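PDB 5VH2: cadherin-23 from Mus musculus, which is a calcium-dependent cell-adhesion protein of the cadherin family, linked to hearing and probably acting in mechanotransduction through its chain of extracellular repeats. Local coordinates for residues A[2-14]-A[83-95]. The protein carries 1 engineered substitution. Numbering follows the deposited sequence.
Sequences NDEAPVFTQQQYN and VSATDGAPPFNQG. With CA (calcium ion), chain E.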
ATOM      1  N   ASN A   2      -5.306  41.663  24.892  1.00 29.23           N
ATOM      2  CA  ASN A   2      -4.945  40.321  25.442  1.00 28.30           C
ATOM      3  C   ASN A   2      -5.895  39.670  26.499  1.00 28.68           C
ATOM      4  O   ASN A   2      -5.433  38.854  27.308  1.00 28.24           O
ATOM      5  CB  ASN A   2      -3.481  40.363  25.969  1.00 27.84           C
ATOM      6  CG  ASN A   2      -3.241  41.428  27.067  1.00 28.83           C
ATOM      7  OD1 ASN A   2      -3.166  41.107  28.249  1.00 29.01           O
ATOM      8  ND2 ASN A   2      -3.009  42.670  26.660  1.00 29.47           N
ATOM      9  N   ASP A   3      -7.198  39.957  26.501  1.00 29.51           N
ATOM     10  CA  ASP A   3      -8.031  39.561  27.644  1.00 30.14           C
ATOM     11  C   ASP A   3      -7.948  38.043  27.882  1.00 29.22           C
ATOM     12  O   ASP A   3      -7.738  37.624  29.017  1.00 29.37           O
ATOM     13  CB  ASP A   3      -9.461  40.139  27.517  1.00 31.24           C
ATOM     14  CG  ASP A   3     -10.495  39.526  28.515  1.00 31.86           C
ATOM     15  OD1 ASP A   3     -10.312  39.574  29.764  1.00 32.41           O
ATOM     16  OD2 ASP A   3     -11.562  39.035  28.048  1.00 31.91           O
ATOM     17  N   GLU A   4      -8.064  37.231  26.831  1.00 28.34           N
ATOM     18  CA  GLU A   4      -7.614  35.820  26.894  1.00 27.34           C
ATOM     19  C   GLU A   4      -7.132  35.267  25.537  1.00 26.29           C
ATOM     20  O   GLU A   4      -7.347  35.857  24.477  1.00 26.35           O
ATOM     21  CB  GLU A   4      -8.724  34.907  27.440  1.00 27.63           C
ATOM     22  CG  GLU A   4      -9.893  34.756  26.490  1.00 27.73           C
ATOM     23  CD  GLU A   4     -11.170  34.430  27.177  1.00 28.53           C
ATOM     24  OE1 GLU A   4     -11.831  33.480  26.693  1.00 28.17           O
ATOM     25  OE2 GLU A   4     -11.504  35.135  28.169  1.00 29.56           O
ATOM     26  N   ALA A   5      -6.477  34.123  25.596  1.00 25.43           N
ATOM     27  CA  ALA A   5      -5.964  33.476  24.402  1.00 24.50           C
ATOM     28  C   ALA A   5      -6.896  32.324  24.025  1.00 24.26           C
ATOM     29  O   ALA A   5      -7.694  31.869  24.845  1.00 24.67           O
ATOM     30  CB  ALA A   5      -4.555  32.956  24.630  1.00 23.75           C
ATOM     31  N   PRO A   6      -6.789  31.860  22.768  1.00 23.65           N
ATOM     32  CA  PRO A   6      -7.624  30.766  22.273  1.00 23.40           C
ATOM     33  C   PRO A   6      -7.283  29.442  22.927  1.00 22.95           C
ATOM     34  O   PRO A   6      -6.111  29.136  23.140  1.00 22.45           O
ATOM     35  CB  PRO A   6      -7.307  30.696  20.762  1.00 22.88           C
ATOM     36  CG  PRO A   6      -6.646  31.988  20.452  1.00 23.10           C
ATOM     37  CD  PRO A   6      -5.879  32.340  21.712  1.00 23.23           C
ATOM     38  N   VAL A   7      -8.319  28.680  23.231  1.00 23.20           N
ATOM     39  CA  VAL A   7      -8.163  27.334  23.747  1.00 22.88           C
ATOM     40  C   VAL A   7      -8.901  26.405  22.781  1.00 22.62           C
ATOM     41  O   VAL A   7     -10.097  26.613  22.522  1.00 23.09           O
ATOM     42  CB  VAL A   7      -8.797  27.218  25.136  1.00 23.59           C
ATOM     43  CG1 VAL A   7      -8.623  25.813  25.685  1.00 23.35           C
ATOM     44  CG2 VAL A   7      -8.188  28.254  26.067  1.00 23.99           C
ATOM     45  N   PHE A   8      -8.184  25.414  22.226  1.00 21.93           N
ATOM     46  CA  PHE A   8      -8.797  24.371  21.422  1.00 21.72           C
ATOM     47  C   PHE A   8      -9.732  23.533  22.281  1.00 22.16           C
ATOM     48  O   PHE A   8      -9.586  23.471  23.491  1.00 22.47           O
ATOM     49  CB  PHE A   8      -7.734  23.475  20.762  1.00 21.01           C
ATOM     50  CG  PHE A   8      -7.055  24.122  19.580  1.00 20.65           C
ATOM     51  CD1 PHE A   8      -7.592  24.028  18.304  1.00 20.59           C
ATOM     52  CD2 PHE A   8      -5.883  24.837  19.749  1.00 20.45           C
ATOM     53  CE1 PHE A   8      -6.955  24.620  17.218  1.00 20.37           C
ATOM     54  CE2 PHE A   8      -5.238  25.425  18.669  1.00 20.20           C
ATOM     55  CZ  PHE A   8      -5.781  25.325  17.400  1.00 20.19           C
ATOM     56  N   THR A   9     -10.723  22.898  21.654  1.00 22.25           N
ATOM     57  CA  THR A   9     -11.627  21.996  22.397  1.00 22.70           C
ATOM     58  C   THR A   9     -10.977  20.682  22.787  1.00 22.41           C
ATOM     59  O   THR A   9     -11.538  19.956  23.583  1.00 22.85           O
ATOM     60  CB  THR A   9     -12.899  21.665  21.631  1.00 22.93           C
ATOM     61  OG1 THR A   9     -12.554  20.972  20.431  1.00 22.35           O
ATOM     62  CG2 THR A   9     -13.648  22.917  21.303  1.00 23.35           C
ATOM     63  N   GLN A  10      -9.838  20.345  22.191  1.00 21.75           N
ATOM     64  CA  GLN A  10      -9.079  19.131  22.596  1.00 21.52           C
ATOM     65  C   GLN A  10      -7.566  19.397  22.562  1.00 20.98           C
ATOM     66  O   GLN A  10      -7.107  20.151  21.690  1.00 20.63           O
ATOM     67  CB  GLN A  10      -9.415  17.940  21.687  1.00 21.34           C
ATOM     68  CG  GLN A  10     -10.795  17.385  21.886  1.00 21.89           C
ATOM     69  CD  GLN A  10     -11.062  16.170  21.034  1.00 21.77           C
ATOM     70  OE1 GLN A  10     -11.716  16.252  19.991  1.00 21.71           O
ATOM     71  NE2 GLN A  10     -10.653  15.002  21.546  1.00 21.84           N
ATOM     72  N   GLN A  11      -6.813  18.795  23.494  1.00 20.98           N
ATOM     73  CA  GLN A  11      -5.344  18.864  23.512  1.00 20.50           C
ATOM     74  C   GLN A  11      -4.693  18.100  22.340  1.00 19.99           C
ATOM     75  O   GLN A  11      -3.792  18.618  21.677  1.00 19.58           O
ATOM     76  CB  GLN A  11      -4.791  18.334  24.842  1.00 20.72           C
ATOM     77  CG  GLN A  11      -4.807  19.383  25.933  1.00 21.10           C
ATOM     78  CD  GLN A  11      -3.930  19.027  27.121  1.00 21.22           C
ATOM     79  OE1 GLN A  11      -4.399  18.372  28.023  1.00 21.74           O
ATOM     80  NE2 GLN A  11      -2.690  19.521  27.163  1.00 20.82           N
ATOM     81  N   GLN A  12      -5.116  16.849  22.155  1.00 20.11           N
ATOM     82  CA  GLN A  12      -4.732  16.059  20.979  1.00 19.80           C
ATOM     83  C   GLN A  12      -6.015  15.628  20.277  1.00 20.04           C
ATOM     84  O   GLN A  12      -6.873  14.971  20.885  1.00 20.47           O
ATOM     85  CB  GLN A  12      -3.890  14.826  21.343  1.00 19.78           C
ATOM     86  CG  GLN A  12      -3.308  14.126  20.116  1.00 19.51           C
ATOM     87  CD  GLN A  12      -2.757  12.720  20.412  1.00 19.67           C
ATOM     88  OE1 GLN A  12      -1.713  12.541  21.075  1.00 19.60           O
ATOM     89  NE2 GLN A  12      -3.461  11.720  19.936  1.00 19.95           N
ATOM     90  N   TYR A  13      -6.155  16.025  19.011  1.00 19.82           N
ATOM     91  CA  TYR A  13      -7.231  15.491  18.182  1.00 20.01           C
ATOM     92  C   TYR A  13      -6.784  14.175  17.544  1.00 19.94           C
ATOM     93  O   TYR A  13      -5.571  13.962  17.326  1.00 19.67           O
ATOM     94  CB  TYR A  13      -7.631  16.490  17.104  1.00 19.91           C
ATOM     95  CG  TYR A  13      -8.316  17.746  17.613  1.00 20.13           C
ATOM     96  CD1 TYR A  13      -7.587  18.863  17.998  1.00 19.99           C
ATOM     97  CD2 TYR A  13      -9.710  17.833  17.652  1.00 20.54           C
ATOM     98  CE1 TYR A  13      -8.221  20.036  18.417  1.00 20.30           C
ATOM     99  CE2 TYR A  13     -10.368  18.979  18.088  1.00 20.86           C
ATOM    100  CZ  TYR A  13      -9.622  20.085  18.456  1.00 20.75           C
ATOM    101  OH  TYR A  13     -10.277  21.234  18.847  1.00 21.15           O
ATOM    102  N   ASN A  14      -7.754  13.320  17.236  1.00 20.26           N
ATOM    103  CA  ASN A  14      -7.488  11.993  16.697  1.00 20.35           C
ATOM    104  C   ASN A  14      -8.318  11.711  15.475  1.00 20.47           C
ATOM    105  O   ASN A  14      -9.557  11.778  15.518  1.00 20.75           O
ATOM    106  CB  ASN A  14      -7.808  10.904  17.715  1.00 20.77           C
ATOM    107  CG  ASN A  14      -6.783  10.818  18.809  1.00 20.72           C
ATOM    108  OD1 ASN A  14      -5.591  10.983  18.573  1.00 20.37           O
ATOM    109  ND2 ASN A  14      -7.239  10.547  20.017  1.00 21.12           N
ATOM    110  N   VAL A  83      -0.647  22.338  15.688  1.00 18.43           N
ATOM    111  CA  VAL A  83      -1.520  23.407  15.184  1.00 18.73           C
ATOM    112  C   VAL A  83      -1.530  24.586  16.154  1.00 18.91           C
ATOM    113  O   VAL A  83      -1.537  24.387  17.379  1.00 18.92           O
ATOM    114  CB  VAL A  83      -2.944  22.877  14.973  1.00 18.95           C
ATOM    115  CG1 VAL A  83      -3.875  23.968  14.483  1.00 19.31           C
ATOM    116  CG2 VAL A  83      -2.944  21.758  13.952  1.00 18.84           C
ATOM    117  N   SER A  84      -1.550  25.803  15.614  1.00 19.15           N
ATOM    118  CA  SER A  84      -1.717  27.007  16.430  1.00 19.47           C
ATOM    119  C   SER A  84      -3.031  27.735  16.067  1.00 19.97           C
ATOM    120  O   SER A  84      -3.517  27.675  14.906  1.00 20.05           O
ATOM    121  CB  SER A  84      -0.525  27.940  16.259  1.00 19.44           C
ATOM    122  OG  SER A  84      -0.562  28.599  14.996  1.00 19.66           O
ATOM    123  N   ALA A  85      -3.607  28.414  17.063  1.00 20.36           N
ATOM    124  CA  ALA A  85      -4.686  29.345  16.826  1.00 20.94           C
ATOM    125  C   ALA A  85      -4.244  30.664  17.397  1.00 21.33           C
ATOM    126  O   ALA A  85      -3.948  30.779  18.574  1.00 21.40           O
ATOM    127  CB  ALA A  85      -5.948  28.872  17.505  1.00 21.23           C
ATOM    128  N   THR A  86      -4.228  31.674  16.557  1.00 21.66           N
ATOM    129  CA  THR A  86      -3.758  32.992  16.923  1.00 22.11           C
ATOM    130  C   THR A  86      -4.957  33.932  16.895  1.00 22.91           C
ATOM    131  O   THR A  86      -5.658  33.977  15.891  1.00 23.10           O
ATOM    132  CB  THR A  86      -2.732  33.422  15.880  1.00 21.97           C
ATOM    133  OG1 THR A  86      -1.696  32.448  15.824  1.00 21.27           O
ATOM    134  CG2 THR A  86      -2.133  34.716  16.217  1.00 22.42           C
ATOM    135  N   ASP A  87      -5.247  34.653  17.978  1.00 23.46           N
ATOM    136  CA  ASP A  87      -6.337  35.650  17.898  1.00 24.36           C
ATOM    137  C   ASP A  87      -5.968  36.848  17.004  1.00 24.81           C
ATOM    138  O   ASP A  87      -4.806  37.018  16.629  1.00 24.48           O
ATOM    139  CB  ASP A  87      -6.928  36.057  19.261  1.00 24.99           C
ATOM    140  CG  ASP A  87      -5.968  36.785  20.149  1.00 25.19           C
ATOM    141  OD1 ASP A  87      -4.865  37.118  19.686  1.00 24.89           O
ATOM    142  OD2 ASP A  87      -6.337  36.982  21.348  1.00 25.69           O
ATOM    143  N   GLY A  88      -6.992  37.594  16.590  1.00 25.58           N
ATOM    144  CA  GLY A  88      -6.925  38.459  15.411  1.00 26.01           C
ATOM    145  C   GLY A  88      -6.539  39.880  15.714  1.00 26.82           C
ATOM    146  O   GLY A  88      -6.512  40.695  14.832  1.00 27.34           O
ATOM    147  N   ALA A  89      -6.244  40.170  16.972  1.00 27.00           N
ATOM    148  CA  ALA A  89      -5.805  41.487  17.369  1.00 27.80           C
ATOM    149  C   ALA A  89      -4.502  41.356  18.132  1.00 27.29           C
ATOM    150  O   ALA A  89      -4.234  40.303  18.716  1.00 26.52           O
ATOM    151  CB  ALA A  89      -6.856  42.141  18.247  1.00 28.79           C
ATOM    152  N   PRO A  90      -3.702  42.439  18.174  1.00 27.78           N
ATOM    153  CA  PRO A  90      -2.597  42.548  19.119  1.00 27.55           C
ATOM    154  C   PRO A  90      -2.994  42.104  20.537  1.00 27.56           C
ATOM    155  O   PRO A  90      -4.071  42.491  20.999  1.00 28.34           O
ATOM    156  CB  PRO A  90      -2.302  44.051  19.110  1.00 28.59           C
ATOM    157  CG  PRO A  90      -2.641  44.485  17.739  1.00 28.94           C
ATOM    158  CD  PRO A  90      -3.750  43.592  17.262  1.00 28.61           C
ATOM    159  N   PRO A  91      -2.156  41.329  21.232  1.00 26.80           N
ATOM    160  CA  PRO A  91      -0.804  40.929  20.795  1.00 25.97           C
ATOM    161  C   PRO A  91      -0.731  39.554  20.086  1.00 24.96           C
ATOM    162  O   PRO A  91       0.307  38.901  20.124  1.00 24.23           O
ATOM    163  CB  PRO A  91      -0.044  40.871  22.117  1.00 25.86           C
ATOM    164  CG  PRO A  91      -1.086  40.449  23.106  1.00 26.15           C
ATOM    165  CD  PRO A  91      -2.349  41.138  22.683  1.00 27.02           C
ATOM    166  N   PHE A  92      -1.823  39.125  19.465  1.00 24.99           N
ATOM    167  CA  PHE A  92      -1.869  37.880  18.705  1.00 24.18           C
ATOM    168  C   PHE A  92      -1.580  36.674  19.591  1.00 23.49           C
ATOM    169  O   PHE A  92      -0.669  35.884  19.319  1.00 22.76           O
ATOM    170  CB  PHE A  92      -0.919  37.952  17.497  1.00 23.85           C
ATOM    171  CG  PHE A  92      -1.128  39.172  16.649  1.00 24.63           C
ATOM    172  CD1 PHE A  92      -2.332  39.330  15.955  1.00 25.08           C
ATOM    173  CD2 PHE A  92      -0.179  40.180  16.584  1.00 25.00           C
ATOM    174  CE1 PHE A  92      -2.578  40.450  15.204  1.00 25.89           C
ATOM    175  CE2 PHE A  92      -0.423  41.321  15.813  1.00 25.84           C
ATOM    176  CZ  PHE A  92      -1.613  41.437  15.106  1.00 26.28           C
ATOM    177  N   ASN A  93      -2.373  36.527  20.646  1.00 23.81           N
ATOM    178  CA  ASN A  93      -2.138  35.469  21.624  1.00 23.33           C
ATOM    179  C   ASN A  93      -2.377  34.150  20.918  1.00 22.64           C
ATOM    180  O   ASN A  93      -3.294  34.065  20.109  1.00 22.78           O
ATOM    181  CB  ASN A  93      -3.107  35.578  22.818  1.00 23.98           C
ATOM    182  CG  ASN A  93      -3.046  36.943  23.498  1.00 24.85           C
ATOM    183  OD1 ASN A  93      -2.090  37.271  24.198  1.00 24.84           O
ATOM    184  ND2 ASN A  93      -4.083  37.734  23.315  1.00 25.68           N
ATOM    185  N   GLN A  94      -1.588  33.130  21.248  1.00 21.97           N
ATOM    186  CA  GLN A  94      -1.699  31.840  20.611  1.00 21.37           C
ATOM    187  C   GLN A  94      -2.233  30.775  21.557  1.00 21.29           C
ATOM    188  O   GLN A  94      -2.039  30.846  22.774  1.00 21.49           O
ATOM    189  CB  GLN A  94      -0.343  31.394  20.098  1.00 20.74           C
ATOM    190  CG  GLN A  94       0.134  32.105  18.860  1.00 20.77           C
ATOM    191  CD  GLN A  94       1.593  31.693  18.564  1.00 20.22           C
ATOM    192  OE1 GLN A  94       1.875  30.828  17.724  1.00 19.82           O
ATOM    193  NE2 GLN A  94       2.528  32.317  19.281  1.00 20.27           N
ATOM    194  N   GLY A  95      -2.865  29.768  20.951  1.00 21.03           N
ATOM    195  CA  GLY A  95      -3.253  28.519  21.620  1.00 20.88           C
ATOM    196  C   GLY A  95      -2.755  27.334  20.807  1.00 20.24           C
ATOM    197  O   GLY A  95      -2.368  27.497  19.652  1.00 20.00           O
TER
HETATM  198 CA    CA E1401      -7.846  37.196  22.806  1.00 26.83          CA
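P6 is the main bump of segment 2-14. Its ring sits over the hairpin formed by strands 78-87 and 94-104. CG rests on the backbone of one strand, 3.5 Å from A85 O, and CD against the backbone at N93 and Q94, where the second strand begins. Both A85 O and N93 O are already used inside the hairpin, by G95 N and D87 N. CB of P6 also touches CB of A85. G95 has no side chain, and the P6 carbonyl fills that place: G95 CA lies 3.3 Å from P6 O in a CA-H...O contact.

F8 is the second bump. Its CZ reaches CB of A85 at 3.6 Å and CG1 of V83 at 3.7 Å. G95 O lies at the ring edge. With chi1 at -76°, CG of F8 is anti to the carbonyl carbon, and the ring extends to the hairpin.

At the other end, A5 CB packs on N93 CB at 3.5 Å, and N2 CB rests on the ring of P91, which follows a cis peptide bond. Between these contacts, one calcium ion joins the segments. It is bound by E4 O at 2.2 Å and D87 OD2 at 2.1 Å. N93 ND2 gives a nearly straight hydrogen bond (173°) to the syn lone pair of D87 OD2, consistent with N93 positioning the carboxylate. D35, D37 and G41 complete the site.

The contact lies at the N-terminal end of the fragment's first cadherin repeat, a Greek-key beta sandwich. Strand 7-8 borders one sheet, beside strand 27-34; the chain then crosses to the hairpin's sheet, where strand 12-19 runs parallel to 94-104. P6 also meets V44, while F8 points between the sheets, against A33 and C97.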